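ORF 37 (PDB 3FHD) cuts double-stranded and single-stranded DNA as an endonuclease and exonuclease, helping to process non-linear or branched viral DNA intermediates so that unit-length genomes are produced. Local coordinates at residues Val208-Leu213 with Tyr265-Arg270; Thr428-Lys433 with Leu458-Pro463; Leu216-Glu221 with Leu242-Asn247. One frame throughout, in Å; residues are numbered along the deposited sequence.

Contact 1 of 3, residues Val208-Leu213 with Tyr265-Arg270. With MG (magnesium ion), chain E.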
ATOM      1  N   VAL A 208     -15.643  -1.191  -3.667  1.00 21.75           N
ATOM      2  CA  VAL A 208     -16.655  -2.232  -3.546  1.00 19.72           C
ATOM      3  C   VAL A 208     -16.098  -3.416  -2.770  1.00 19.29           C
ATOM      4  O   VAL A 208     -16.778  -3.955  -1.873  1.00 16.62           O
ATOM      5  CB  VAL A 208     -17.227  -2.676  -4.916  1.00 19.36           C
ATOM      6  CG1 VAL A 208     -17.994  -3.987  -4.775  1.00 18.47           C
ATOM      7  CG2 VAL A 208     -18.146  -1.599  -5.463  1.00 18.89           C
ATOM      8  N   VAL A 209     -14.873  -3.833  -3.109  1.00 18.15           N
ATOM      9  CA  VAL A 209     -14.260  -4.924  -2.366  1.00 18.58           C
ATOM     10  C   VAL A 209     -14.095  -4.586  -0.865  1.00 18.86           C
ATOM     11  O   VAL A 209     -14.340  -5.453  -0.018  1.00 19.18           O
ATOM     12  CB  VAL A 209     -12.922  -5.404  -2.968  1.00 17.95           C
ATOM     13  CG1 VAL A 209     -12.305  -6.546  -2.102  1.00 18.11           C
ATOM     14  CG2 VAL A 209     -13.127  -5.861  -4.422  1.00 19.14           C
ATOM     15  N   LYS A 210     -13.687  -3.358  -0.539  1.00 19.65           N
ATOM     16  CA  LYS A 210     -13.608  -2.937   0.886  1.00 21.09           C
ATOM     17  C   LYS A 210     -14.930  -3.144   1.586  1.00 20.28           C
ATOM     18  O   LYS A 210     -14.963  -3.684   2.699  1.00 19.72           O
ATOM     19  CB  LYS A 210     -13.251  -1.453   1.046  1.00 22.06           C
ATOM     20  CG  LYS A 210     -11.869  -1.104   0.656  1.00 26.75           C
ATOM     21  CD  LYS A 210     -11.437   0.276   1.142  1.00 32.49           C
ATOM     22  CE  LYS A 210     -10.280   0.723   0.239  1.00 33.55           C
ATOM     23  NZ  LYS A 210      -9.431   1.826   0.753  1.00 39.79           N
ATOM     24  N   THR A 211     -16.016  -2.698   0.949  1.00 20.54           N
ATOM     25  CA  THR A 211     -17.376  -2.911   1.504  1.00 21.56           C
ATOM     26  C   THR A 211     -17.721  -4.384   1.759  1.00 20.57           C
ATOM     27  O   THR A 211     -18.334  -4.709   2.788  1.00 20.75           O
ATOM     28  CB  THR A 211     -18.470  -2.271   0.636  1.00 21.10           C
ATOM     29  OG1 THR A 211     -18.117  -0.909   0.384  1.00 25.46           O
ATOM     30  CG2 THR A 211     -19.836  -2.281   1.381  1.00 22.73           C
ATOM     31  N   LEU A 212     -17.353  -5.256   0.822  1.00 19.93           N
ATOM     32  CA  LEU A 212     -17.503  -6.710   0.987  1.00 19.95           C
ATOM     33  C   LEU A 212     -16.745  -7.275   2.190  1.00 20.18           C
ATOM     34  O   LEU A 212     -17.308  -8.074   2.960  1.00 20.10           O
ATOM     35  CB  LEU A 212     -17.073  -7.450  -0.283  1.00 20.05           C
ATOM     36  CG  LEU A 212     -17.923  -7.267  -1.554  1.00 21.11           C
ATOM     37  CD1 LEU A 212     -17.160  -7.691  -2.809  1.00 22.77           C
ATOM     38  CD2 LEU A 212     -19.249  -8.039  -1.443  1.00 21.00           C
ATOM     39  N   LEU A 213     -15.483  -6.875   2.348  1.00 19.44           N
ATOM     40  CA  LEU A 213     -14.661  -7.303   3.480  1.00 19.60           C
ATOM     41  C   LEU A 213     -15.271  -6.830   4.800  1.00 20.47           C
ATOM     42  O   LEU A 213     -15.475  -7.616   5.733  1.00 19.44           O
ATOM     43  CB  LEU A 213     -13.204  -6.778   3.311  1.00 19.59           C
ATOM     44  CG  LEU A 213     -12.431  -7.316   2.093  1.00 17.88           C
ATOM     45  CD1 LEU A 213     -11.016  -6.690   1.882  1.00 19.09           C
ATOM     46  CD2 LEU A 213     -12.342  -8.847   2.157  1.00 16.00           C
ATOM     47  N   TYR A 265      -5.457  -6.522   4.611  1.00 16.95           N
ATOM     48  CA  TYR A 265      -5.779  -6.943   3.230  1.00 17.29           C
ATOM     49  C   TYR A 265      -5.331  -5.943   2.142  1.00 16.53           C
ATOM     50  O   TYR A 265      -5.602  -4.735   2.250  1.00 17.16           O
ATOM     51  CB  TYR A 265      -7.296  -7.181   3.041  1.00 17.40           C
ATOM     52  CG  TYR A 265      -7.965  -8.207   3.939  1.00 18.78           C
ATOM     53  CD1 TYR A 265      -8.465  -9.400   3.415  1.00 16.21           C
ATOM     54  CD2 TYR A 265      -8.153  -7.956   5.310  1.00 17.98           C
ATOM     55  CE1 TYR A 265      -9.106 -10.335   4.252  1.00 21.00           C
ATOM     56  CE2 TYR A 265      -8.799  -8.866   6.136  1.00 19.58           C
ATOM     57  CZ  TYR A 265      -9.269 -10.052   5.607  1.00 19.28           C
ATOM     58  OH  TYR A 265      -9.885 -10.964   6.430  1.00 21.71           O
ATOM     59  N   GLU A 266      -4.593  -6.442   1.152  1.00 16.33           N
ATOM     60  CA  GLU A 266      -4.299  -5.712  -0.062  1.00 17.73           C
ATOM     61  C   GLU A 266      -5.365  -6.112  -1.122  1.00 17.95           C
ATOM     62  O   GLU A 266      -5.501  -7.275  -1.432  1.00 18.78           O
ATOM     63  CB  GLU A 266      -2.883  -6.041  -0.535  1.00 18.48           C
ATOM     64  CG  GLU A 266      -2.489  -5.472  -1.890  1.00 20.00           C
ATOM     65  CD  GLU A 266      -2.682  -3.948  -2.026  1.00 24.66           C
ATOM     66  OE1 GLU A 266      -2.369  -3.143  -1.097  1.00 24.28           O
ATOM     67  OE2 GLU A 266      -3.108  -3.549  -3.120  1.00 26.70           O
ATOM     68  N   ILE A 267      -6.082  -5.134  -1.661  1.00 16.65           N
ATOM     69  CA  ILE A 267      -7.220  -5.406  -2.559  1.00 18.83           C
ATOM     70  C   ILE A 267      -6.783  -5.272  -4.024  1.00 18.88           C
ATOM     71  O   ILE A 267      -6.111  -4.314  -4.361  1.00 17.40           O
ATOM     72  CB  ILE A 267      -8.409  -4.463  -2.221  1.00 19.91           C
ATOM     73  CG1 ILE A 267      -9.035  -4.866  -0.888  1.00 20.71           C
ATOM     74  CG2 ILE A 267      -9.483  -4.431  -3.373  1.00 18.30           C
ATOM     75  CD1 ILE A 267      -9.816  -3.779  -0.226  1.00 22.99           C
ATOM     76  N   LYS A 268      -7.114  -6.255  -4.878  1.00 20.13           N
ATOM     77  CA  LYS A 268      -6.849  -6.169  -6.339  1.00 21.35           C
ATOM     78  C   LYS A 268      -8.150  -6.495  -7.089  1.00 22.22           C
ATOM     79  O   LYS A 268      -8.956  -7.262  -6.586  1.00 23.29           O
ATOM     80  CB  LYS A 268      -5.783  -7.196  -6.779  1.00 21.29           C
ATOM     81  CG  LYS A 268      -4.435  -7.065  -6.063  1.00 21.64           C
ATOM     82  CD  LYS A 268      -3.810  -5.710  -6.417  1.00 24.67           C
ATOM     83  CE  LYS A 268      -2.528  -5.497  -5.622  1.00 25.16           C
ATOM     84  NZ  LYS A 268      -2.038  -4.108  -5.757  1.00 23.75           N
ATOM     85  N   CYS A 269      -8.367  -5.907  -8.249  1.00 22.20           N
ATOM     86  CA  CYS A 269      -9.532  -6.280  -9.066  1.00 24.65           C
ATOM     87  C   CYS A 269      -9.057  -6.860 -10.375  1.00 25.43           C
ATOM     88  O   CYS A 269      -8.032  -6.403 -10.916  1.00 26.90           O
ATOM     89  CB  CYS A 269     -10.448  -5.081  -9.275  1.00 24.42           C
ATOM     90  SG  CYS A 269     -10.972  -4.299  -7.763  1.00 29.32           S
ATOM     91  N   ARG A 270      -9.745  -7.895 -10.869  1.00 25.72           N
ATOM     92  CA  ARG A 270      -9.326  -8.586 -12.097  1.00 26.42           C
ATOM     93  C   ARG A 270     -10.165  -8.186 -13.298  1.00 26.70           C
ATOM     94  O   ARG A 270     -11.113  -8.878 -13.626  1.00 26.07           O
ATOM     95  CB  ARG A 270      -9.477 -10.086 -11.911  1.00 26.58           C
ATOM     96  CG  ARG A 270      -8.781 -10.621 -10.700  1.00 29.50           C
ATOM     97  CD  ARG A 270      -7.428 -11.053 -11.099  1.00 36.47           C
ATOM     98  NE  ARG A 270      -6.614  -9.885 -11.334  1.00 41.45           N
ATOM     99  CZ  ARG A 270      -5.428  -9.903 -11.913  1.00 43.80           C
ATOM    100  NH1 ARG A 270      -4.918 -11.048 -12.328  1.00 45.60           N
ATOM    101  NH2 ARG A 270      -4.756  -8.765 -12.061  1.00 44.82           N
TER
HETATM  102 MG    MG E 490      -4.975  -2.283  -3.877  1.00 21.55          MG
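With CG1 anti to the backbone N in Val-209 (chi1 179°) and CG2 anti to the backbone N in Ile-267, these two branches come within 3.7 Å of each other. The side chains slide past one another in opposite directions, and Val-209 CB also lies 3.6 Å from Ile-267 CG2. The other branch of Ile-267 has CG1 beside the backbone N (chi1 -71°) and ends in CD1, which is shared between two helix residues. It presses into the flank of Lys-210, 3.5 Å from CG and tighter than usual for two carbons, and meets Leu-213 CD1 tip to tip at 3.8 Å. Leu-213 also leans obliquely on Tyr-265, with CD1 3.9 Å from Tyr-265 CB and CD2 near the CD1 and CE1 atoms of the ring. Cys-269 SG, two residues beyond Ile-267, is a looser neighbour of Val-209 CG2.

Helix 203-217 thus packs on strand 262-269 through alternate strand residues, the short segments crossing at 133° with axes 9.3 Å apart. Glu-266 and Lys-268 start out away from the helix; Glu-266 bends at chi2, and its OE2 binds the magnesium ion at 2.4 Å. Lys-268 NZ makes a 2.9 Å salt bridge to the same oxygen, approaching from above the carboxylate plane. Lys-210 spends its ammonium group on Asp-243 O and Leu-225 O.

Asp-243, Glu-266 and Lys-268 are consistent with the D...(D/E)XK signature of the PD-(D/E)XK nucleases, with Ile-267 as its X. Glu-206, a magnesium ligand in another structure of this protein, lies beside Ile-267 on the same helix. Ile-267 packs its side chain under the helix while its carbonyl O binds the metal, so the packing fixes a backbone ligand.

Contact 2 of 3, residues Thr428-Lys433 with Leu458-Pro463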
ATOM      1  N   THR A 428      -9.011 -10.505  -3.844  1.00 19.22           N
ATOM      2  CA  THR A 428      -9.179 -10.332  -5.274  1.00 20.21           C
ATOM      3  C   THR A 428     -10.663 -10.315  -5.590  1.00 18.94           C
ATOM      4  O   THR A 428     -11.353 -11.288  -5.286  1.00 19.02           O
ATOM      5  CB  THR A 428      -8.529 -11.506  -6.043  1.00 20.39           C
ATOM      6  OG1 THR A 428      -7.104 -11.492  -5.855  1.00 25.10           O
ATOM      7  CG2 THR A 428      -8.796 -11.380  -7.523  1.00 21.93           C
ATOM      8  N   GLY A 429     -11.130  -9.215  -6.192  1.00 17.76           N
ATOM      9  CA  GLY A 429     -12.518  -9.072  -6.621  1.00 17.69           C
ATOM     10  C   GLY A 429     -12.713  -9.283  -8.118  1.00 16.45           C
ATOM     11  O   GLY A 429     -11.877  -8.892  -8.914  1.00 16.72           O
ATOM     12  N   PHE A 430     -13.838  -9.897  -8.481  1.00 16.58           N
ATOM     13  CA  PHE A 430     -14.213 -10.192  -9.866  1.00 16.99           C
ATOM     14  C   PHE A 430     -15.570  -9.573 -10.061  1.00 16.26           C
ATOM     15  O   PHE A 430     -16.371  -9.490  -9.094  1.00 16.26           O
ATOM     16  CB  PHE A 430     -14.303 -11.698 -10.112  1.00 17.36           C
ATOM     17  CG  PHE A 430     -12.983 -12.422 -10.007  1.00 19.21           C
ATOM     18  CD1 PHE A 430     -12.239 -12.717 -11.147  1.00 19.34           C
ATOM     19  CD2 PHE A 430     -12.488 -12.823  -8.763  1.00 18.24           C
ATOM     20  CE1 PHE A 430     -11.026 -13.374 -11.062  1.00 18.94           C
ATOM     21  CE2 PHE A 430     -11.272 -13.503  -8.668  1.00 19.91           C
ATOM     22  CZ  PHE A 430     -10.533 -13.770  -9.817  1.00 19.54           C
ATOM     23  N   PHE A 431     -15.828  -9.115 -11.282  1.00 16.16           N
ATOM     24  CA  PHE A 431     -16.982  -8.248 -11.555  1.00 16.39           C
ATOM     25  C   PHE A 431     -17.706  -8.613 -12.851  1.00 16.28           C
ATOM     26  O   PHE A 431     -17.159  -9.327 -13.704  1.00 15.41           O
ATOM     27  CB  PHE A 431     -16.570  -6.759 -11.595  1.00 17.04           C
ATOM     28  CG  PHE A 431     -16.074  -6.218 -10.281  1.00 17.08           C
ATOM     29  CD1 PHE A 431     -16.944  -5.589  -9.390  1.00 18.23           C
ATOM     30  CD2 PHE A 431     -14.731  -6.325  -9.935  1.00 19.21           C
ATOM     31  CE1 PHE A 431     -16.485  -5.075  -8.167  1.00 19.15           C
ATOM     32  CE2 PHE A 431     -14.271  -5.819  -8.700  1.00 21.04           C
ATOM     33  CZ  PHE A 431     -15.171  -5.206  -7.816  1.00 20.02           C
ATOM     34  N   ARG A 432     -18.937  -8.112 -12.967  1.00 16.63           N
ATOM     35  CA  ARG A 432     -19.710  -8.169 -14.200  1.00 16.07           C
ATOM     36  C   ARG A 432     -20.368  -6.825 -14.556  1.00 17.02           C
ATOM     37  O   ARG A 432     -20.648  -5.987 -13.682  1.00 16.36           O
ATOM     38  CB  ARG A 432     -20.738  -9.315 -14.171  1.00 15.57           C
ATOM     39  CG  ARG A 432     -21.977  -9.068 -13.299  1.00 14.70           C
ATOM     40  CD  ARG A 432     -23.015 -10.176 -13.520  1.00 15.55           C
ATOM     41  NE  ARG A 432     -24.220 -10.014 -12.683  1.00 13.49           N
ATOM     42  CZ  ARG A 432     -25.203  -9.148 -12.922  1.00 15.88           C
ATOM     43  NH1 ARG A 432     -25.147  -8.315 -13.960  1.00 14.78           N
ATOM     44  NH2 ARG A 432     -26.270  -9.111 -12.114  1.00 14.61           N
ATOM     45  N   LYS A 433     -20.576  -6.615 -15.855  1.00 17.78           N
ATOM     46  CA  LYS A 433     -21.333  -5.471 -16.326  1.00 18.83           C
ATOM     47  C   LYS A 433     -22.785  -5.526 -15.838  1.00 18.42           C
ATOM     48  O   LYS A 433     -23.385  -6.608 -15.701  1.00 18.36           O
ATOM     49  CB  LYS A 433     -21.300  -5.390 -17.858  1.00 19.42           C
ATOM     50  CG  LYS A 433     -19.915  -5.098 -18.488  1.00 23.99           C
ATOM     51  CD  LYS A 433     -19.280  -3.795 -17.922  1.00 26.63           C
ATOM     52  CE  LYS A 433     -18.060  -3.345 -18.758  1.00 27.72           C
ATOM     53  NZ  LYS A 433     -17.384  -2.132 -18.169  1.00 29.97           N
ATOM     54  N   LEU A 458     -17.523 -12.375  -7.384  1.00 10.65           N
ATOM     55  CA  LEU A 458     -16.650 -13.361  -6.773  1.00 11.17           C
ATOM     56  C   LEU A 458     -15.558 -12.661  -5.992  1.00 11.22           C
ATOM     57  O   LEU A 458     -15.016 -11.645  -6.448  1.00  9.62           O
ATOM     58  CB  LEU A 458     -16.026 -14.206  -7.874  1.00 12.13           C
ATOM     59  CG  LEU A 458     -15.195 -15.461  -7.592  1.00 14.33           C
ATOM     60  CD1 LEU A 458     -16.093 -16.617  -7.131  1.00 16.87           C
ATOM     61  CD2 LEU A 458     -14.448 -15.842  -8.897  1.00 12.90           C
ATOM     62  N   LEU A 459     -15.244 -13.215  -4.822  1.00 11.20           N
ATOM     63  CA  LEU A 459     -14.167 -12.731  -3.957  1.00 12.29           C
ATOM     64  C   LEU A 459     -13.249 -13.898  -3.589  1.00 11.82           C
ATOM     65  O   LEU A 459     -13.704 -14.948  -3.138  1.00 12.46           O
ATOM     66  CB  LEU A 459     -14.740 -12.051  -2.701  1.00 12.17           C
ATOM     67  CG  LEU A 459     -13.748 -11.421  -1.698  1.00 12.85           C
ATOM     68  CD1 LEU A 459     -13.057 -10.211  -2.268  1.00 14.07           C
ATOM     69  CD2 LEU A 459     -14.436 -11.071  -0.377  1.00 14.44           C
ATOM     70  N   ILE A 460     -11.954 -13.732  -3.812  1.00 11.41           N
ATOM     71  CA  ILE A 460     -10.984 -14.727  -3.371  1.00 11.26           C
ATOM     72  C   ILE A 460     -10.051 -14.076  -2.334  1.00 12.45           C
ATOM     73  O   ILE A 460      -9.539 -12.991  -2.581  1.00 12.31           O
ATOM     74  CB  ILE A 460     -10.180 -15.255  -4.557  1.00 10.87           C
ATOM     75  CG1 ILE A 460     -11.147 -15.869  -5.611  1.00 12.50           C
ATOM     76  CG2 ILE A 460      -9.127 -16.261  -4.080  1.00 12.59           C
ATOM     77  CD1 ILE A 460     -10.454 -16.639  -6.711  1.00 13.87           C
ATOM     78  N   VAL A 461      -9.862 -14.740  -1.195  1.00 11.78           N
ATOM     79  CA  VAL A 461      -8.971 -14.248  -0.154  1.00 12.41           C
ATOM     80  C   VAL A 461      -7.842 -15.259  -0.024  1.00 12.67           C
ATOM     81  O   VAL A 461      -8.081 -16.445   0.243  1.00 13.13           O
ATOM     82  CB  VAL A 461      -9.706 -14.006   1.202  1.00 13.16           C
ATOM     83  CG1 VAL A 461      -8.719 -13.557   2.297  1.00 13.10           C
ATOM     84  CG2 VAL A 461     -10.823 -12.953   1.047  1.00 12.46           C
ATOM     85  N   THR A 462      -6.623 -14.777  -0.251  1.00 12.26           N
ATOM     86  CA  THR A 462      -5.422 -15.584  -0.276  1.00 12.01           C
ATOM     87  C   THR A 462      -4.456 -15.102   0.825  1.00 11.61           C
ATOM     88  O   THR A 462      -4.058 -13.931   0.814  1.00 11.69           O
ATOM     89  CB  THR A 462      -4.751 -15.475  -1.685  1.00 11.50           C
ATOM     90  OG1 THR A 462      -5.681 -15.917  -2.695  1.00 12.70           O
ATOM     91  CG2 THR A 462      -3.496 -16.321  -1.771  1.00 12.18           C
ATOM     92  N   PRO A 463      -4.084 -15.992   1.778  1.00 11.90           N
ATOM     93  CA  PRO A 463      -3.077 -15.675   2.809  1.00 12.17           C
ATOM     94  C   PRO A 463      -1.669 -15.455   2.222  1.00 12.57           C
ATOM     95  O   PRO A 463      -1.334 -16.010   1.153  1.00 12.49           O
ATOM     96  CB  PRO A 463      -3.098 -16.915   3.733  1.00 11.73           C
ATOM     97  CG  PRO A 463      -3.677 -17.982   2.946  1.00 12.05           C
ATOM     98  CD  PRO A 463      -4.632 -17.351   1.959  1.00 12.38           C
TER
HETATM   99  O   HOH W   1      -6.716 -13.511  -3.802  1.00 26.29           O
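Thr-428 and Ile-460 form a hydrogen-bonded antiparallel pair in which each backbone N-H is matched by the partner's carbonyl: Thr-428 N gives to Ile-460 O at 2.8 Å, almost straight at 176°, and Ile-460 N gives to Thr-428 O at 2.9 Å. Two residues along, the pairing is one-way: Phe-430 N donates to Leu-458 O in a less straight bond (N-H...O 146°), while Phe-430 bonds through its backbone to Thr-457, with a weak further bond from Phe-430 O to Thr-457 OG1. Between them, the CA atoms of Gly-429 and Leu-459 direct C-H groups at Leu-458 O and Thr-428 O. Gly-429 turns its own backbone bonds the other way, to Lys-268 and Arg-270.

Ile-460 O takes a second donor, a water 3.1 Å away that also bonds Thr-428 OG1 and Thr-462 OG1. Those hydroxyls have further partners in Tyr-325 OH and Ser-362 OG respectively.

Phe-430 and Leu-458 lie side by side on the Thr-428 face of the sheet, Leu-458 CD2 sitting over one face of the ring, 4.0 Å from its centroid, in a CH-pi contact. Ile-460 CD1 meets the same ring obliquely at CE2.

The twice-gripped Ile-460 O and the shared water thus satisfy buried polar groups beside an apolar cluster.

Contact 3 of 3, residues Leu216-Glu221 with Leu242-Asn247. With MG (magnesium ion), chain E.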
ATOM      1  N   LEU A 216     -19.294  -8.265   4.995  1.00 22.88           N
ATOM      2  CA  LEU A 216     -19.579  -9.700   4.890  1.00 23.14           C
ATOM      3  C   LEU A 216     -18.589 -10.602   5.590  1.00 23.38           C
ATOM      4  O   LEU A 216     -18.963 -11.682   6.047  1.00 23.49           O
ATOM      5  CB  LEU A 216     -19.784 -10.136   3.431  1.00 23.38           C
ATOM      6  CG  LEU A 216     -20.780  -9.334   2.572  1.00 24.62           C
ATOM      7  CD1 LEU A 216     -20.814  -9.881   1.159  1.00 26.07           C
ATOM      8  CD2 LEU A 216     -22.207  -9.297   3.161  1.00 23.88           C
ATOM      9  N   LEU A 217     -17.336 -10.173   5.689  1.00 23.57           N
ATOM     10  CA  LEU A 217     -16.297 -10.973   6.360  1.00 24.46           C
ATOM     11  C   LEU A 217     -16.036 -10.521   7.786  1.00 24.78           C
ATOM     12  O   LEU A 217     -15.671 -11.326   8.624  1.00 24.85           O
ATOM     13  CB  LEU A 217     -14.967 -10.953   5.580  1.00 24.02           C
ATOM     14  CG  LEU A 217     -14.712 -12.062   4.547  1.00 25.04           C
ATOM     15  CD1 LEU A 217     -15.822 -12.119   3.496  1.00 23.42           C
ATOM     16  CD2 LEU A 217     -13.337 -11.863   3.861  1.00 24.41           C
ATOM     17  N   HIS A 218     -16.190  -9.230   8.057  1.00 25.29           N
ATOM     18  CA  HIS A 218     -15.864  -8.719   9.388  1.00 26.12           C
ATOM     19  C   HIS A 218     -16.996  -7.853   9.966  1.00 26.88           C
ATOM     20  O   HIS A 218     -16.766  -6.728  10.407  1.00 26.38           O
ATOM     21  CB  HIS A 218     -14.522  -7.972   9.341  1.00 26.41           C
ATOM     22  CG  HIS A 218     -13.365  -8.831   8.930  1.00 25.51           C
ATOM     23  ND1 HIS A 218     -12.770  -9.739   9.781  1.00 25.95           N
ATOM     24  CD2 HIS A 218     -12.676  -8.903   7.763  1.00 26.15           C
ATOM     25  CE1 HIS A 218     -11.770 -10.336   9.157  1.00 27.20           C
ATOM     26  NE2 HIS A 218     -11.690  -9.845   7.931  1.00 25.35           N
ATOM     27  N   PRO A 219     -18.230  -8.390   9.978  1.00 27.49           N
ATOM     28  CA  PRO A 219     -19.365  -7.552  10.363  1.00 29.16           C
ATOM     29  C   PRO A 219     -19.359  -7.230  11.864  1.00 30.79           C
ATOM     30  O   PRO A 219     -19.889  -6.199  12.269  1.00 30.73           O
ATOM     31  CB  PRO A 219     -20.577  -8.416  10.000  1.00 28.28           C
ATOM     32  CG  PRO A 219     -20.090  -9.828  10.158  1.00 28.16           C
ATOM     33  CD  PRO A 219     -18.637  -9.772   9.675  1.00 27.59           C
ATOM     34  N   ASP A 220     -18.729  -8.107  12.646  1.00 32.94           N
ATOM     35  CA  ASP A 220     -18.727  -8.059  14.111  1.00 35.34           C
ATOM     36  C   ASP A 220     -17.469  -7.424  14.683  1.00 36.31           C
ATOM     37  O   ASP A 220     -17.192  -7.546  15.877  1.00 36.72           O
ATOM     38  CB  ASP A 220     -18.848  -9.479  14.679  1.00 35.49           C
ATOM     39  CG  ASP A 220     -20.243 -10.070  14.509  1.00 36.71           C
ATOM     40  OD1 ASP A 220     -21.180  -9.360  14.069  1.00 38.17           O
ATOM     41  OD2 ASP A 220     -20.403 -11.263  14.828  1.00 38.82           O
ATOM     42  N   GLU A 221     -16.695  -6.761  13.834  1.00 37.74           N
ATOM     43  CA  GLU A 221     -15.395  -6.256  14.264  1.00 38.81           C
ATOM     44  C   GLU A 221     -15.201  -4.789  13.960  1.00 38.93           C
ATOM     45  O   GLU A 221     -15.881  -4.219  13.098  1.00 39.75           O
ATOM     46  CB  GLU A 221     -14.264  -7.081  13.641  1.00 39.09           C
ATOM     47  CG  GLU A 221     -14.426  -8.580  13.873  1.00 41.03           C
ATOM     48  CD  GLU A 221     -13.419  -9.412  13.121  1.00 43.81           C
ATOM     49  OE1 GLU A 221     -13.805 -10.494  12.619  1.00 44.02           O
ATOM     50  OE2 GLU A 221     -12.245  -8.983  13.033  1.00 45.78           O
ATOM     51  N   LEU A 242      -2.348   1.313   3.307  1.00 20.25           N
ATOM     52  CA  LEU A 242      -3.038   0.056   3.310  1.00 19.73           C
ATOM     53  C   LEU A 242      -4.423   0.211   2.697  1.00 18.91           C
ATOM     54  O   LEU A 242      -5.010   1.281   2.777  1.00 19.09           O
ATOM     55  CB  LEU A 242      -3.175  -0.462   4.728  1.00 18.15           C
ATOM     56  CG  LEU A 242      -1.892  -0.638   5.593  1.00 20.13           C
ATOM     57  CD1 LEU A 242      -2.257  -1.081   6.994  1.00 17.90           C
ATOM     58  CD2 LEU A 242      -0.900  -1.634   4.967  1.00 19.36           C
ATOM     59  N   ASP A 243      -4.948  -0.862   2.121  1.00 19.05           N
ATOM     60  CA  ASP A 243      -6.311  -0.784   1.567  1.00 18.03           C
ATOM     61  C   ASP A 243      -7.353  -0.975   2.675  1.00 18.20           C
ATOM     62  O   ASP A 243      -8.307  -0.205   2.755  1.00 19.23           O
ATOM     63  CB  ASP A 243      -6.520  -1.837   0.469  1.00 18.06           C
ATOM     64  CG  ASP A 243      -5.614  -1.629  -0.731  1.00 21.97           C
ATOM     65  OD1 ASP A 243      -5.010  -0.550  -0.857  1.00 24.12           O
ATOM     66  OD2 ASP A 243      -5.510  -2.540  -1.558  1.00 21.10           O
ATOM     67  N   PHE A 244      -7.196  -2.015   3.490  1.00 16.82           N
ATOM     68  CA  PHE A 244      -8.197  -2.382   4.509  1.00 16.81           C
ATOM     69  C   PHE A 244      -7.566  -3.187   5.634  1.00 17.33           C
ATOM     70  O   PHE A 244      -6.684  -3.996   5.373  1.00 16.75           O
ATOM     71  CB  PHE A 244      -9.268  -3.257   3.829  1.00 16.40           C
ATOM     72  CG  PHE A 244     -10.332  -3.761   4.765  1.00 18.32           C
ATOM     73  CD1 PHE A 244     -11.394  -2.952   5.136  1.00 20.34           C
ATOM     74  CD2 PHE A 244     -10.264  -5.048   5.288  1.00 16.00           C
ATOM     75  CE1 PHE A 244     -12.394  -3.453   6.039  1.00 18.65           C
ATOM     76  CE2 PHE A 244     -11.229  -5.531   6.183  1.00 18.66           C
ATOM     77  CZ  PHE A 244     -12.297  -4.738   6.542  1.00 19.73           C
ATOM     78  N   ALA A 245      -8.045  -3.002   6.877  1.00 17.59           N
ATOM     79  CA  ALA A 245      -7.623  -3.845   7.992  1.00 19.46           C
ATOM     80  C   ALA A 245      -8.778  -4.098   8.938  1.00 20.24           C
ATOM     81  O   ALA A 245      -9.638  -3.218   9.168  1.00 20.07           O
ATOM     82  CB  ALA A 245      -6.448  -3.232   8.724  1.00 19.03           C
ATOM     83  N   ALA A 246      -8.801  -5.306   9.473  1.00 21.80           N
ATOM     84  CA  ALA A 246      -9.782  -5.671  10.497  1.00 23.63           C
ATOM     85  C   ALA A 246      -9.071  -5.765  11.856  1.00 25.74           C
ATOM     86  O   ALA A 246      -7.891  -6.133  11.922  1.00 25.33           O
ATOM     87  CB  ALA A 246     -10.468  -6.996  10.116  1.00 24.13           C
ATOM     88  N   ASN A 247      -9.770  -5.403  12.937  1.00 28.87           N
ATOM     89  CA  ASN A 247      -9.144  -5.211  14.289  1.00 31.22           C
ATOM     90  C   ASN A 247      -8.132  -4.057  14.413  1.00 32.48           C
ATOM     91  O   ASN A 247      -7.055  -4.218  15.000  1.00 33.32           O
ATOM     92  CB  ASN A 247      -8.474  -6.501  14.801  1.00 31.55           C
ATOM     93  CG  ASN A 247      -9.460  -7.640  15.023  1.00 33.26           C
ATOM     94  OD1 ASN A 247      -9.653  -8.091  16.155  1.00 35.52           O
ATOM     95  ND2 ASN A 247     -10.062  -8.130  13.948  1.00 34.20           N
TER
HETATM   96 MG    MG E 490      -4.975  -2.283  -3.877  1.00 21.55          MG
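The imidazole of His-218 carries the methyl of Ala-246 on one face, with CB 3.5 Å from the ring centroid and only 6° off the normal, a CH-pi contact touching all five ring atoms. In the ring plane, at the edge, ND1 donates to Glu-221 OE1 at 3.1 Å in a nearly straight bond (173°), although it reaches that oxygen from above the carboxylate plane. Ring atom CD2 also meets the edge of Phe-244, 4.0 Å from its CE2.

Glu-221, at the end of the type I turn from His-218, extends beyond CG. Its other oxygen, OE2, lies near Asn-247 ND2, at the corner the chain turns at Ala-246 and Asn-247, but the contact is too short and too bent to be more than doubtful. On the far side of the imidazole, NE2 pairs with Tyr-265 OH, so both nitrogens have partners.

The opposite end of segment 242-247 reaches the active site: Asp-243 OD2 binds the magnesium ion at 2.4 Å, together with Glu-266 and Ile-267.

The loop leaving helix 203-217 is thereby packed against the strand's Phe-244 and the corner that follows it. Bonds at both nitrogens fix the rotation of the imidazole, and the neighbouring carboxylate would probably raise its basicity.

Contacts 1 and 3 share helix 203-217 and adjoining strands 262-269 and 244-245, their centres about 11 Å apart; along the chain, segments 216-221 and 242-247 both fall between the two halves of contact 1. Contact 2 comes later in sequence, yet its centre is about 7 Å from that of contact 1, because strand 423-432 is the next neighbour of strand 262-269 in the same mixed sheet. Contacts 2 and 3 are about 16 Å apart and meet through Leu-217 against Leu-459 and Val-461. Together they set helix 203-217 across one face of the sheet and assemble the magnesium site from ligands on two neighbouring parts of the sheet, in contacts 1 and 3.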